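Local atomic coordinates of 4-hydroxy-tetrahydrodipicolinate synthase (Thermotoga maritima, PDB entry 1O5K), a protein that probably catalyses the condensation of pyruvate with aspartate semialdehyde to 4-hydroxy-tetrahydrodipicolinate, a step of lysine biosynthesis. Residues R15-A20 against N45-L50. Sequence-based numbering, arbitrary orientation.
Sequences RGVGTA and NGVNAL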
loop_
_atom_site.group_PDB
_atom_site.type_symbol
_atom_site.label_atom_id
_atom_site.label_comp_id
_atom_site.label_asym_id
_atom_site.label_seq_id
_atom_site.Cartn_x
_atom_site.Cartn_y
_atom_site.Cartn_z
ATOM N N ARG A 15 -11.208 -15.560 -28.171
ATOM C CA ARG A 15 -11.372 -14.141 -27.869
ATOM C C ARG A 15 -12.761 -13.960 -27.308
ATOM O O ARG A 15 -13.692 -14.703 -27.665
ATOM C CB ARG A 15 -11.223 -13.262 -29.106
ATOM C CG ARG A 15 -9.801 -13.257 -29.644
ATOM C CD ARG A 15 -9.584 -12.188 -30.672
ATOM N NE ARG A 15 -9.181 -10.925 -30.064
ATOM C CZ ARG A 15 -9.542 -9.716 -30.499
ATOM N NH1 ARG A 15 -10.364 -9.570 -31.540
ATOM N NH2 ARG A 15 -9.093 -8.640 -29.873
ATOM N N GLY A 16 -12.905 -12.975 -26.426
ATOM C CA GLY A 16 -14.168 -12.755 -25.764
ATOM C C GLY A 16 -14.130 -13.331 -24.370
ATOM O O GLY A 16 -13.180 -13.078 -23.649
ATOM N N VAL A 17 -15.159 -14.123 -24.015
ATOM C CA VAL A 17 -15.391 -14.512 -22.619
ATOM C C VAL A 17 -15.121 -15.998 -22.434
ATOM O O VAL A 17 -15.684 -16.831 -23.172
ATOM C CB VAL A 17 -16.835 -14.241 -22.188
ATOM C CG1 VAL A 17 -17.030 -14.711 -20.740
ATOM C CG2 VAL A 17 -17.129 -12.778 -22.325
ATOM N N GLY A 18 -14.237 -16.297 -21.492
ATOM C CA GLY A 18 -13.970 -17.632 -21.001
ATOM C C GLY A 18 -14.421 -17.674 -19.556
ATOM O O GLY A 18 -13.942 -16.903 -18.744
ATOM N N THR A 19 -15.403 -18.524 -19.253
ATOM C CA THR A 19 -15.939 -18.587 -17.878
ATOM C C THR A 19 -15.072 -19.418 -16.967
ATOM O O THR A 19 -14.803 -20.531 -17.269
ATOM C CB THR A 19 -17.321 -19.155 -17.900
ATOM O OG1 THR A 19 -18.194 -18.219 -18.604
ATOM C CG2 THR A 19 -17.923 -19.275 -16.504
ATOM N N ALA A 20 -14.667 -18.843 -15.839
ATOM C CA ALA A 20 -13.933 -19.588 -14.809
ATOM C C ALA A 20 -15.033 -20.221 -13.968
ATOM O O ALA A 20 -15.573 -19.628 -13.044
ATOM C CB ALA A 20 -13.071 -18.668 -13.997
ATOM N N ASN A 45 -25.526 -19.239 -23.910
ATOM C CA ASN A 45 -25.367 -17.784 -23.868
ATOM C C ASN A 45 -24.108 -17.239 -24.529
ATOM O O ASN A 45 -23.739 -16.074 -24.309
ATOM C CB ASN A 45 -25.523 -17.326 -22.424
ATOM C CG ASN A 45 -26.955 -17.353 -22.004
ATOM O OD1 ASN A 45 -27.762 -16.562 -22.527
ATOM N ND2 ASN A 45 -27.324 -18.328 -21.152
ATOM N N GLY A 46 -23.438 -18.067 -25.342
ATOM C CA GLY A 46 -22.391 -17.544 -26.231
ATOM C C GLY A 46 -20.997 -17.379 -25.684
ATOM O O GLY A 46 -20.139 -16.733 -26.306
ATOM N N VAL A 47 -20.737 -17.969 -24.520
ATOM C CA VAL A 47 -19.400 -17.990 -23.957
ATOM C C VAL A 47 -18.441 -18.725 -24.899
ATOM O O VAL A 47 -18.824 -19.684 -25.558
ATOM C CB VAL A 47 -19.515 -18.586 -22.514
ATOM C CG1 VAL A 47 -18.264 -19.125 -21.969
ATOM C CG2 VAL A 47 -20.095 -17.502 -21.602
ATOM N N ASN A 48 -17.195 -18.257 -24.964
ATOM C CA ASN A 48 -16.263 -18.713 -25.956
ATOM C C ASN A 48 -15.203 -19.704 -25.465
ATOM O O ASN A 48 -14.483 -20.239 -26.265
ATOM C CB ASN A 48 -15.612 -17.526 -26.656
ATOM C CG ASN A 48 -16.509 -17.021 -27.823
ATOM O OD1 ASN A 48 -17.311 -17.784 -28.346
ATOM N ND2 ASN A 48 -16.396 -15.786 -28.178
ATOM N N ALA A 49 -15.172 -19.953 -24.173
ATOM C CA ALA A 49 -14.255 -20.944 -23.525
ATOM C C ALA A 49 -14.705 -21.223 -22.126
ATOM O O ALA A 49 -15.469 -20.450 -21.535
ATOM C CB ALA A 49 -12.834 -20.426 -23.480
ATOM N N LEU A 50 -14.296 -22.392 -21.611
ATOM C CA LEU A 50 -14.473 -22.699 -20.194
ATOM C C LEU A 50 -13.119 -22.970 -19.564
ATOM O O LEU A 50 -12.323 -23.792 -20.086
ATOM C CB LEU A 50 -15.383 -23.891 -19.935
ATOM C CG LEU A 50 -16.831 -23.816 -20.386
ATOM C CD1 LEU A 50 -17.457 -25.152 -20.230
ATOM C CD2 LEU A 50 -17.594 -22.806 -19.571
#
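The carbonyl oxygen of Val17 accepts two backbone N-H groups where the incoming chain of 45-50 joins strand 16-20: Asn48 N donates to Val17 O at 2.7 Å, nearly along the C=O axis, and Ala49 N adds a weak, bent bond to the same oxygen. Upstream, the side-chain amide of Asn48 adds a bond, its ND2 reaching Arg15 O at 3.0 Å. Downstream the direction of donation reverses, with Thr19 N approaching Ala49 O at 3.0 Å from above the carbonyl plane. Beside this ladder, Val47 and Thr19 cross at about a right angle, and the hydroxyl OG1 of Thr19, set beside its own backbone N (chi1 -66°), lies 3.5 Å from Val47 CG1. That hydroxyl hydrogen-bonds to Ser222 and Gln42, which would hold its rotation, while Leu50 brings CD2 to 4.0 Å from Thr19 CB. Gly18, with no side chain, brings CA to 3.9 Å from Ala49 CB, where a CB would be crowded. Farther out, helix 32-44 packs on Val47 and Leu50, and strand 216-219 pairs with the other edge of 16-20. Strand 16-20, helix 32-44 and strand 49-52 thus form a beta-alpha-beta crossover between neighbouring parallel strands, as in the TIM barrel of the DapA family.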